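Local atomic coordinates of Exo-1,5-alpha-L-arabinofuranobiosidase (Gibberella zeae, PDB entry 2YDT), a protein that probably hydrolyses alpha-1,5-linked L-arabinan from a chain end, releasing arabinobiose. Residues Thr21-Pro26 against Trp45-Pro50; Gln27-Arg32 against Gly350-Ser355; Phe57-Ser62 against Ser73-Thr78; Asn80-Arg85 against Glu118-Val123. All coordinates share one frame; numbering follows the deposited sequence.

Contact 1. Residues Thr21-Pro26 against Trp45-Pro50. With AHR (alpha-L-arabinofuranose), chain C.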
# COMPACT_ATOMS: atom_id res chain seq x y z
N THR A 21 -11.54 -2.51 -23.08
CA THR A 21 -10.30 -2.41 -23.81
C THR A 21 -9.88 -1.00 -24.19
O THR A 21 -8.72 -0.78 -24.49
CB THR A 21 -10.25 -3.29 -25.07
OG1 THR A 21 -11.20 -2.81 -26.05
CG2 THR A 21 -10.55 -4.79 -24.75
N ASN A 22 -10.83 -0.07 -24.19
CA ASN A 22 -10.55 1.34 -24.43
C ASN A 22 -10.07 2.12 -23.19
O ASN A 22 -9.80 3.34 -23.26
CB ASN A 22 -11.83 2.03 -24.96
CG ASN A 22 -12.98 1.95 -23.99
OD1 ASN A 22 -13.39 0.86 -23.57
ND2 ASN A 22 -13.55 3.12 -23.61
N TYR A 23 -9.95 1.47 -22.03
CA TYR A 23 -9.34 2.15 -20.88
C TYR A 23 -7.90 2.55 -21.20
O TYR A 23 -7.22 1.90 -22.02
CB TYR A 23 -9.38 1.24 -19.62
CG TYR A 23 -10.60 1.38 -18.76
CD1 TYR A 23 -11.83 1.78 -19.26
CD2 TYR A 23 -10.53 1.07 -17.39
CE1 TYR A 23 -12.92 1.92 -18.43
CE2 TYR A 23 -11.63 1.19 -16.57
CZ TYR A 23 -12.80 1.63 -17.08
OH TYR A 23 -13.90 1.75 -16.23
N ARG A 24 -7.46 3.66 -20.63
CA ARG A 24 -6.12 4.21 -20.88
C ARG A 24 -5.03 3.43 -20.18
O ARG A 24 -5.14 3.16 -19.01
CB ARG A 24 -6.09 5.67 -20.42
CG ARG A 24 -7.10 6.56 -21.14
CD ARG A 24 -7.19 7.99 -20.55
NE ARG A 24 -7.79 8.01 -19.22
CZ ARG A 24 -7.11 8.08 -18.06
NH1 ARG A 24 -5.78 8.25 -18.04
NH2 ARG A 24 -7.79 8.05 -16.90
N ASP A 25 -3.96 3.10 -20.90
CA ASP A 25 -2.76 2.41 -20.35
C ASP A 25 -2.33 3.10 -19.06
O ASP A 25 -2.20 4.35 -19.02
CB ASP A 25 -1.67 2.55 -21.40
CG ASP A 25 -0.48 1.65 -21.18
OD1 ASP A 25 -0.53 0.63 -20.48
OD2 ASP A 25 0.53 1.98 -21.84
N PRO A 26 -2.15 2.32 -17.96
CA PRO A 26 -2.14 0.84 -17.82
C PRO A 26 -3.50 0.19 -17.56
O PRO A 26 -3.55 -1.03 -17.34
CB PRO A 26 -1.23 0.64 -16.61
CG PRO A 26 -1.58 1.79 -15.73
CD PRO A 26 -1.75 2.96 -16.69
N TRP A 45 -8.71 -0.21 -6.69
CA TRP A 45 -7.57 -0.04 -7.57
C TRP A 45 -7.68 1.27 -8.29
O TRP A 45 -8.76 1.94 -8.25
CB TRP A 45 -7.49 -1.16 -8.62
CG TRP A 45 -8.74 -1.30 -9.50
CD1 TRP A 45 -8.98 -0.65 -10.68
CD2 TRP A 45 -9.90 -2.07 -9.25
NE1 TRP A 45 -10.20 -0.99 -11.18
CE2 TRP A 45 -10.80 -1.87 -10.33
CE3 TRP A 45 -10.28 -2.95 -8.21
CZ2 TRP A 45 -12.04 -2.50 -10.41
CZ3 TRP A 45 -11.51 -3.59 -8.30
CH2 TRP A 45 -12.38 -3.36 -9.38
N GLU A 46 -6.58 1.68 -8.93
CA GLU A 46 -6.58 2.85 -9.86
C GLU A 46 -7.29 2.42 -11.13
O GLU A 46 -6.88 1.45 -11.76
CB GLU A 46 -5.17 3.28 -10.23
CG GLU A 46 -4.32 3.76 -9.07
CD GLU A 46 -2.86 4.02 -9.40
OE1 GLU A 46 -2.39 3.71 -10.49
OE2 GLU A 46 -2.17 4.52 -8.49
N ASN A 47 -8.31 3.17 -11.55
CA ASN A 47 -9.18 2.79 -12.66
C ASN A 47 -9.09 3.87 -13.74
O ASN A 47 -9.55 5.00 -13.56
CB ASN A 47 -10.59 2.67 -12.08
CG ASN A 47 -11.58 2.00 -13.02
OD1 ASN A 47 -11.48 0.79 -13.25
ND2 ASN A 47 -12.59 2.76 -13.51
N TYR A 48 -8.37 3.55 -14.81
CA TYR A 48 -7.94 4.53 -15.82
C TYR A 48 -9.01 4.64 -16.92
O TYR A 48 -8.75 4.42 -18.11
CB TYR A 48 -6.57 4.21 -16.40
CG TYR A 48 -5.40 4.35 -15.45
CD1 TYR A 48 -4.52 5.40 -15.57
CD2 TYR A 48 -5.18 3.43 -14.41
CE1 TYR A 48 -3.43 5.57 -14.70
CE2 TYR A 48 -4.11 3.59 -13.54
CZ TYR A 48 -3.23 4.65 -13.68
OH TYR A 48 -2.17 4.83 -12.82
N SER A 49 -10.17 5.11 -16.51
CA SER A 49 -11.30 5.25 -17.44
C SER A 49 -11.13 6.49 -18.31
O SER A 49 -10.44 7.42 -17.96
CB SER A 49 -12.61 5.29 -16.65
OG SER A 49 -12.59 6.34 -15.71
N PRO A 50 -11.78 6.50 -19.50
CA PRO A 50 -11.77 7.71 -20.33
C PRO A 50 -12.63 8.78 -19.67
O PRO A 50 -13.75 8.50 -19.26
CB PRO A 50 -12.42 7.22 -21.66
CG PRO A 50 -12.63 5.75 -21.49
CD PRO A 50 -12.62 5.43 -20.05
O5 AHR C . 0.39 4.93 -8.89
C5 AHR C . 0.67 5.41 -10.22
C4 AHR C . 2.14 5.73 -10.40
O4 AHR C . 2.58 6.78 -9.57
C3 AHR C . 2.46 6.27 -11.80
O3 AHR C . 2.59 5.24 -12.81
C2 AHR C . 3.80 6.92 -11.57
O2 AHR C . 4.12 8.02 -12.44
C1 AHR C . 3.71 7.38 -10.14

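Contact 2. Residues Gln27-Arg32 against Gly350-Ser355. With SO4 (sulfate ion), chain F.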
# COMPACT_ATOMS: atom_id res chain seq x y z
N GLN A 27 -4.58 0.98 -17.54
CA GLN A 27 -5.97 0.52 -17.47
C GLN A 27 -6.41 0.28 -16.04
O GLN A 27 -7.40 0.85 -15.58
CB GLN A 27 -6.28 -0.65 -18.42
CG GLN A 27 -5.89 -0.38 -19.87
CD GLN A 27 -6.35 -1.47 -20.80
OE1 GLN A 27 -6.02 -2.63 -20.57
NE2 GLN A 27 -7.14 -1.13 -21.84
N VAL A 28 -5.69 -0.58 -15.34
CA VAL A 28 -5.82 -0.77 -13.90
C VAL A 28 -4.40 -0.84 -13.34
O VAL A 28 -3.46 -1.16 -14.09
CB VAL A 28 -6.62 -2.01 -13.55
CG1 VAL A 28 -8.07 -1.87 -14.07
CG2 VAL A 28 -5.92 -3.33 -14.09
N LEU A 29 -4.25 -0.55 -12.05
CA LEU A 29 -2.96 -0.62 -11.36
C LEU A 29 -3.28 -0.48 -9.87
O LEU A 29 -4.33 0.06 -9.50
CB LEU A 29 -2.04 0.53 -11.83
CG LEU A 29 -0.55 0.39 -11.54
CD1 LEU A 29 0.09 -0.72 -12.44
CD2 LEU A 29 0.19 1.72 -11.66
N TYR A 30 -2.37 -0.92 -9.00
CA TYR A 30 -2.43 -0.49 -7.58
C TYR A 30 -3.60 -1.09 -6.84
O TYR A 30 -4.46 -0.37 -6.32
CB TYR A 30 -2.39 1.06 -7.48
CG TYR A 30 -1.69 1.59 -6.24
CD1 TYR A 30 -0.41 2.18 -6.34
CD2 TYR A 30 -2.29 1.54 -4.99
CE1 TYR A 30 0.24 2.68 -5.25
CE2 TYR A 30 -1.64 2.04 -3.87
CZ TYR A 30 -0.39 2.63 -4.00
OH TYR A 30 0.28 3.13 -2.89
N ALA A 31 -3.64 -2.41 -6.73
CA ALA A 31 -4.72 -3.12 -6.04
C ALA A 31 -4.53 -3.08 -4.53
O ALA A 31 -3.42 -3.22 -4.03
CB ALA A 31 -4.79 -4.61 -6.52
N ARG A 32 -5.66 -2.92 -3.83
CA ARG A 32 -5.68 -2.92 -2.36
C ARG A 32 -6.89 -3.65 -1.82
O ARG A 32 -8.03 -3.36 -2.25
CB ARG A 32 -5.66 -1.46 -1.84
CG ARG A 32 -4.32 -0.76 -2.04
CD ARG A 32 -3.24 -1.31 -1.17
NE ARG A 32 -1.99 -0.56 -1.22
CZ ARG A 32 -0.97 -0.82 -2.02
NH1 ARG A 32 -1.01 -1.76 -2.94
NH2 ARG A 32 0.13 -0.13 -1.88
N GLY A 350 -2.34 -3.49 -22.75
CA GLY A 350 -3.74 -3.89 -22.63
C GLY A 350 -3.99 -5.09 -21.73
O GLY A 350 -5.12 -5.54 -21.63
N LYS A 351 -2.96 -5.60 -21.04
CA LYS A 351 -3.06 -6.90 -20.43
C LYS A 351 -3.29 -6.91 -18.92
O LYS A 351 -3.44 -8.00 -18.33
CB LYS A 351 -1.81 -7.70 -20.77
CG LYS A 351 -1.65 -7.93 -22.29
CD LYS A 351 -2.98 -8.36 -22.96
CE LYS A 351 -2.76 -9.01 -24.36
NZ LYS A 351 -4.02 -9.17 -25.15
N ASN A 352 -3.27 -5.74 -18.28
CA ASN A 352 -3.49 -5.74 -16.81
C ASN A 352 -4.92 -6.11 -16.46
O ASN A 352 -5.89 -5.66 -17.10
CB ASN A 352 -3.19 -4.40 -16.13
CG ASN A 352 -1.72 -4.05 -16.06
OD1 ASN A 352 -0.82 -4.82 -16.49
ND2 ASN A 352 -1.45 -2.85 -15.52
N THR A 353 -5.06 -6.92 -15.41
CA THR A 353 -6.35 -7.19 -14.80
C THR A 353 -6.12 -7.12 -13.28
O THR A 353 -4.97 -7.22 -12.82
CB THR A 353 -6.89 -8.59 -15.14
OG1 THR A 353 -5.96 -9.58 -14.60
CG2 THR A 353 -7.05 -8.75 -16.69
N VAL A 354 -7.21 -6.99 -12.56
CA VAL A 354 -7.20 -7.08 -11.07
C VAL A 354 -7.50 -8.54 -10.71
O VAL A 354 -8.49 -9.09 -11.14
CB VAL A 354 -8.24 -6.12 -10.41
CG1 VAL A 354 -8.03 -6.13 -8.87
CG2 VAL A 354 -8.12 -4.69 -11.03
N SER A 355 -6.63 -9.16 -9.92
CA SER A 355 -6.88 -10.54 -9.54
C SER A 355 -6.29 -10.84 -8.17
O SER A 355 -5.56 -10.02 -7.61
CB SER A 355 -6.25 -11.49 -10.56
OG SER A 355 -4.83 -11.46 -10.53
S SO4 F . -6.69 -6.23 -25.45
O1 SO4 F . -6.53 -4.92 -24.87
O2 SO4 F . -5.37 -6.90 -25.33
O3 SO4 F . -7.72 -7.08 -24.84
O4 SO4 F . -6.99 -6.12 -26.91
O HOH W 1 -3.61 -2.93 -19.23

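Contact 3. Residues Phe57-Ser62 against Ser73-Thr78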
# COMPACT_ATOMS: atom_id res chain seq x y z
N PHE A 57 -12.43 5.66 -7.68
CA PHE A 57 -11.92 4.38 -7.17
C PHE A 57 -13.11 3.43 -7.09
O PHE A 57 -14.00 3.61 -6.22
CB PHE A 57 -11.29 4.52 -5.79
CG PHE A 57 -10.07 5.41 -5.74
CD1 PHE A 57 -9.08 5.35 -6.72
CD2 PHE A 57 -9.85 6.20 -4.63
CE1 PHE A 57 -7.93 6.16 -6.63
CE2 PHE A 57 -8.67 6.99 -4.51
CZ PHE A 57 -7.73 6.96 -5.55
N PRO A 58 -13.10 2.34 -7.89
CA PRO A 58 -14.17 1.33 -7.71
C PRO A 58 -14.06 0.59 -6.35
O PRO A 58 -12.95 0.36 -5.83
CB PRO A 58 -13.93 0.34 -8.86
CG PRO A 58 -12.95 1.01 -9.78
CD PRO A 58 -12.15 1.95 -8.94
N ILE A 59 -15.20 0.21 -5.78
CA ILE A 59 -15.23 -0.61 -4.58
C ILE A 59 -15.96 -1.90 -4.87
O ILE A 59 -17.16 -1.88 -5.16
CB ILE A 59 -15.91 0.15 -3.41
CG1 ILE A 59 -15.10 1.43 -3.11
CG2 ILE A 59 -16.03 -0.76 -2.13
CD1 ILE A 59 -13.73 1.21 -2.41
N VAL A 60 -15.21 -3.00 -4.79
CA VAL A 60 -15.78 -4.35 -4.92
C VAL A 60 -15.88 -5.03 -3.57
O VAL A 60 -15.15 -4.73 -2.63
CB VAL A 60 -14.99 -5.23 -5.91
CG1 VAL A 60 -15.13 -4.69 -7.32
CG2 VAL A 60 -13.52 -5.33 -5.51
N LYS A 61 -16.86 -5.92 -3.45
CA LYS A 61 -17.11 -6.61 -2.19
C LYS A 61 -17.17 -8.12 -2.45
O LYS A 61 -17.76 -8.55 -3.46
CB LYS A 61 -18.46 -6.17 -1.64
CG LYS A 61 -18.92 -6.97 -0.41
CD LYS A 61 -20.13 -6.30 0.21
CE LYS A 61 -20.72 -7.14 1.31
NZ LYS A 61 -21.79 -6.44 2.04
N SER A 62 -16.58 -8.89 -1.53
CA SER A 62 -16.71 -10.35 -1.54
C SER A 62 -17.21 -10.82 -0.18
O SER A 62 -16.70 -10.41 0.85
CB SER A 62 -15.37 -11.01 -1.82
OG SER A 62 -15.47 -12.44 -1.69
N SER A 73 -19.97 0.14 -5.04
CA SER A 73 -19.93 1.58 -5.02
C SER A 73 -18.68 2.10 -5.72
O SER A 73 -17.81 1.31 -6.17
CB SER A 73 -19.95 2.12 -3.58
OG SER A 73 -18.76 1.77 -2.84
N LYS A 74 -18.61 3.42 -5.78
CA LYS A 74 -17.48 4.16 -6.31
C LYS A 74 -17.14 5.29 -5.36
O LYS A 74 -18.02 6.01 -4.91
CB LYS A 74 -17.82 4.76 -7.68
CG LYS A 74 -18.29 3.74 -8.74
CD LYS A 74 -18.63 4.46 -10.03
CE LYS A 74 -19.18 3.56 -11.10
NZ LYS A 74 -19.93 4.40 -12.08
N VAL A 75 -15.85 5.45 -5.05
CA VAL A 75 -15.38 6.59 -4.31
C VAL A 75 -15.05 7.67 -5.35
O VAL A 75 -14.16 7.51 -6.20
CB VAL A 75 -14.14 6.30 -3.44
CG1 VAL A 75 -13.99 7.45 -2.39
CG2 VAL A 75 -14.24 4.97 -2.76
N LYS A 76 -15.78 8.78 -5.30
CA LYS A 76 -15.63 9.89 -6.25
C LYS A 76 -15.09 11.16 -5.59
O LYS A 76 -15.34 11.41 -4.39
CB LYS A 76 -16.99 10.23 -6.90
CG LYS A 76 -17.58 9.09 -7.70
CD LYS A 76 -18.82 9.55 -8.47
CE LYS A 76 -19.46 8.41 -9.20
NZ LYS A 76 -20.74 8.85 -9.95
N ASP A 77 -14.37 11.96 -6.38
CA ASP A 77 -13.92 13.28 -5.95
C ASP A 77 -15.14 14.24 -6.01
O ASP A 77 -15.59 14.57 -7.11
CB ASP A 77 -12.84 13.76 -6.89
CG ASP A 77 -12.45 15.21 -6.68
OD1 ASP A 77 -12.74 15.79 -5.61
OD2 ASP A 77 -11.80 15.72 -7.60
N THR A 78 -15.63 14.62 -4.84
CA THR A 78 -16.77 15.56 -4.73
C THR A 78 -16.29 16.98 -4.46
O THR A 78 -17.11 17.91 -4.42
CB THR A 78 -17.70 15.15 -3.62
OG1 THR A 78 -17.04 15.26 -2.36
CG2 THR A 78 -18.22 13.70 -3.82

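Contact 4. Residues Asn80-Arg85 against Glu118-Val123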
# COMPACT_ATOMS: atom_id res chain seq x y z
N ASN A 80 -12.98 18.64 -5.84
CA ASN A 80 -12.03 19.36 -6.69
C ASN A 80 -12.34 19.40 -8.17
O ASN A 80 -11.68 20.11 -8.92
CB ASN A 80 -10.59 18.75 -6.52
CG ASN A 80 -10.22 18.52 -5.07
OD1 ASN A 80 -10.33 19.44 -4.23
ND2 ASN A 80 -9.72 17.31 -4.75
N ASN A 81 -13.37 18.66 -8.59
CA ASN A 81 -13.66 18.43 -9.99
C ASN A 81 -12.42 17.94 -10.76
O ASN A 81 -12.17 18.34 -11.90
CB ASN A 81 -14.28 19.67 -10.67
CG ASN A 81 -15.09 19.32 -11.91
OD1 ASN A 81 -15.41 18.16 -12.19
ND2 ASN A 81 -15.46 20.35 -12.66
N TRP A 82 -11.66 17.06 -10.12
CA TRP A 82 -10.47 16.50 -10.71
C TRP A 82 -10.59 14.98 -10.96
O TRP A 82 -10.17 14.47 -12.00
CB TRP A 82 -9.26 16.72 -9.76
CG TRP A 82 -8.71 18.10 -9.68
CD1 TRP A 82 -8.97 19.15 -10.50
CD2 TRP A 82 -7.70 18.52 -8.78
NE1 TRP A 82 -8.21 20.24 -10.13
CE2 TRP A 82 -7.41 19.89 -9.08
CE3 TRP A 82 -7.02 17.91 -7.73
CZ2 TRP A 82 -6.46 20.61 -8.36
CZ3 TRP A 82 -6.07 18.63 -7.04
CH2 TRP A 82 -5.79 19.96 -7.35
N GLY A 83 -11.07 14.26 -9.95
CA GLY A 83 -11.05 12.78 -9.95
C GLY A 83 -10.20 12.24 -8.81
O GLY A 83 -9.38 12.93 -8.24
N LEU A 84 -10.47 11.00 -8.44
CA LEU A 84 -9.65 10.22 -7.46
C LEU A 84 -8.85 9.25 -8.35
O LEU A 84 -9.38 8.31 -8.92
CB LEU A 84 -10.53 9.49 -6.44
CG LEU A 84 -11.17 10.40 -5.40
CD1 LEU A 84 -12.00 9.60 -4.40
CD2 LEU A 84 -10.11 11.23 -4.65
N ARG A 85 -7.55 9.56 -8.49
CA ARG A 85 -6.76 9.06 -9.61
C ARG A 85 -5.71 8.01 -9.23
O ARG A 85 -5.63 6.96 -9.86
CB ARG A 85 -6.11 10.23 -10.34
CG ARG A 85 -5.46 9.83 -11.70
CD ARG A 85 -4.97 11.05 -12.46
NE ARG A 85 -6.06 12.03 -12.63
CZ ARG A 85 -7.03 11.95 -13.54
NH1 ARG A 85 -7.05 11.02 -14.48
NH2 ARG A 85 -8.00 12.86 -13.56
N GLU A 118 -1.24 18.77 -10.28
CA GLU A 118 -1.22 18.82 -8.81
C GLU A 118 -1.54 17.45 -8.22
O GLU A 118 -2.07 16.57 -8.93
CB GLU A 118 -2.23 19.84 -8.27
CG GLU A 118 -2.01 21.25 -8.80
CD GLU A 118 -2.94 22.26 -8.18
OE1 GLU A 118 -2.83 22.51 -6.97
OE2 GLU A 118 -3.79 22.81 -8.91
N THR A 119 -1.17 17.27 -6.95
CA THR A 119 -1.46 16.07 -6.17
C THR A 119 -2.10 16.45 -4.85
O THR A 119 -1.71 17.42 -4.23
CB THR A 119 -0.19 15.22 -5.95
OG1 THR A 119 0.89 16.09 -5.58
CG2 THR A 119 0.23 14.49 -7.23
N LEU A 120 -3.11 15.71 -4.44
CA LEU A 120 -3.82 16.01 -3.22
C LEU A 120 -4.31 14.73 -2.54
O LEU A 120 -5.29 14.10 -2.99
CB LEU A 120 -4.96 16.98 -3.53
CG LEU A 120 -5.88 17.48 -2.41
CD1 LEU A 120 -5.12 17.97 -1.17
CD2 LEU A 120 -6.83 18.55 -2.98
N ILE A 121 -3.64 14.37 -1.44
CA ILE A 121 -4.02 13.22 -0.66
C ILE A 121 -5.28 13.59 0.15
O ILE A 121 -5.26 14.53 0.95
CB ILE A 121 -2.86 12.67 0.23
CG1 ILE A 121 -1.75 12.09 -0.66
CG2 ILE A 121 -3.41 11.63 1.19
CD1 ILE A 121 -0.43 11.76 0.09
N GLU A 122 -6.33 12.77 -0.01
CA GLU A 122 -7.66 12.95 0.58
C GLU A 122 -7.98 11.79 1.47
O GLU A 122 -7.44 10.70 1.30
CB GLU A 122 -8.75 12.93 -0.53
CG GLU A 122 -8.52 13.88 -1.72
CD GLU A 122 -8.81 15.31 -1.36
OE1 GLU A 122 -8.29 15.76 -0.33
OE2 GLU A 122 -9.55 15.99 -2.12
N VAL A 123 -8.87 12.00 2.43
CA VAL A 123 -9.55 10.90 3.13
C VAL A 123 -11.05 10.98 2.90
O VAL A 123 -11.64 12.03 3.13
CB VAL A 123 -9.24 10.85 4.66
CG1 VAL A 123 -10.04 9.78 5.40
CG2 VAL A 123 -7.75 10.65 4.87

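Contact 1. Residues Thr21-Pro26 against Trp45-Pro50
Tyr-23, Arg-24 and Pro-26 lie in the loop entering the innermost strand of a blade of this six-bladed beta-propeller, and they pack on Asn-47 to Pro-50 at the end of the next strand. The Tyr-23 ring lies flat over the backbone of Ser-49, whose CA stands 3.8 Å from the ring centroid and 9° off its normal. Asn-47 comes instead to the edge of that ring, its amide plane turned 78° to it, and ND2 donates to Tyr-23 OH over 3.2 Å. The other branch of the amide, OD1, accepts from Trp-45 NE1, which fixes the amide flip. Pro-26, preceded by a cis peptide, sets its CD over the centre of the Tyr-48 ring, 3.7 Å from the centroid. At the far end of that ring, Tyr-48 OH donates to Glu-46 OE1 over 2.6 Å, making it a second-shell support for the carboxylate whose OE2 receives O5 of the bound arabinofuranose at 2.6 Å. Arg-24 turns its guanidinium side-on to a single carbonyl: NE at 3.0 Å and NH2 at 2.9 Å reach Ser-49 O from the same face of its plane.

Contact 2. Residues Gln27-Arg32 against Gly350-Ser355
Beside the arabinofuranose pocket of the beta-propeller, Val-28 on the innermost strand of a blade meets Asn-352, just before strand 354-360, and Val-354 on that strand, which belongs to the blade that closes the ring. The single direct hydrogen bond runs from Asn-352 ND2 to Val-28 O, at 3.0 Å and with a nearly straight N-H...O angle of 165°. Asn-352 CG sits beside the backbone N (chi1 -71°); Val-28 O lies near the amide plane, 9° out of it. ND2 also donates to Ile-344 O, so this nitrogen serves two carbonyls. The Val-28 and Asn-352 side chains run alongside one another, pointing opposite ways, with Val-28 CG2 3.6 Å from Asn-352 CB. Val-354 adds a looser apolar step, its CG2 4.0 Å from Val-28 CB and its CG1 4.3 Å from Ala-31 CB. A water extends the polar link, donating to Gln-27 OE1 at 2.8 Å and accepting from Asn-352 N at 3.0 Å, while Gln-27 NE2 is held by Tyr-23 O. Leu-29 and Tyr-30, between Val-28 and Ala-31 in the chain, touch the bound sugar. The strand 28-35 pairs with strand 41-47, whereas Val-354 pairs with strand 11-17, the N-terminal strand that completes the last blade; the contact thus joins the first and last blades at the ring closure.

Contact 3. Residues Phe57-Ser62 against Ser73-Thr78
Ser-73 OG is gripped by two groups of the following blade, the carbonyl of Gly-130 and the indole NE1 of Trp-133, and OG lies 3.3 Å from Ile-59 CB. The setting is the outer beta hairpin of a propeller blade, in which strand 57-62 pairs antiparallel with the edge strand 70-75. Phe-57 and Val-75 form a hydrogen-bonded pair with both links sound: Phe-57 N reaches Val-75 O at 2.9 Å, with an angle of 162° at the hydrogen, and Val-75 N answers to Phe-57 O at 2.9 Å. Pro-58, facing Lys-74, is a non-hydrogen-bonded pair, a position where a residue without an amide hydrogen costs no bond between these two strands. The next pair is uneven. Ile-59 N holds Ser-73 O at 2.9 Å, but the return bond from Ser-73 N to Ile-59 O is weak at 3.5 Å; the pairing goes on toward the turn through Lys-61 and Lys-70. That turn carries an Asp-box, the sialidase-type signature; it begins at Ser-62, whose OG bonds to Gly-66 N and Thr-68 O and which touches Trp-69. Pro-58 and Lys-74 project from one face of the hairpin. From the other project Phe-57, Ile-59, Ser-73 and Val-75, and there Leu-84 of the connecting segment and Trp-133 of the next blade pack against Val-75. Ile-59 keeps CG1 beside its backbone N (chi1 -61°), and this branch crosses Val-75 obliquely, with CG1 3.7 Å from Val-75 CG2.

Contact 4. Residues Asn80-Arg85 against Glu118-Val123
Two torsions bring Asn-80 and Glu-122 together: chi1 of Asn-80 (-46°) sets CG beside its own backbone N, and chi2 of Glu-122 (-76°) bends the chain to carry CD back toward the amide. The two groups then meet tip to tip, their planes not far from parallel, and Asn-80 ND2 donates to Glu-122 OE2 over 2.9 Å with an angle of 149° at the hydrogen. The donor arrives on the anti side of OE2, somewhat out of the carboxylate plane. Leu-120 lies beside this bond, its CD2 3.6 Å from ND2. Trp-82 makes the second half of the contact with the far rim of its six-membered ring. Leu-120 CB meets that rim edge-on, near the ring plane, 4.0 Å from CZ3. Glu-118 crosses the indole at about a right angle, its CB 3.7 Å from CH2 and its OE2 3.5 Å from CZ2. Asn-80 CB lies over one face of the indole, offset toward its rim. The contact lays the loop between two propeller blades on strand 119-126, away from the sugar site. Its polar centre is well supplied: ND2 also bonds Ser-111 OG, and Glu-122 OE1 pairs with His-138 ND1. Both carboxylate oxygens of this buried glutamate thus have polar partners, an environment consistent with, though not proof of, a charged side chain.

Contacts 1 and 2 are 9 Å apart between centres and share one sheet: Glu-46 N lies 2.8 Å from Leu-29 O, a probable hydrogen bond pairing the backbone of the sugar-binding Glu-46 with a strand that lines the pocket. Contact 3 continues this sheet outward, Pro-58 CD lying 3.6 Å from Asn-47 CB. Contact 4 brings the linking segment 80-85 onto the next blade and joins contact 3 through Asp-77, whose OD2 is 2.9 Å from Trp-82 N. Distance from the arabinofuranose grows in the same order: nearest side-chain atoms are about 4 Å away for Leu-29, 9 Å for Phe-57 and 12 Å for Leu-84. The bound iminosugar lies about 8 Å from the side chain of Tyr-48.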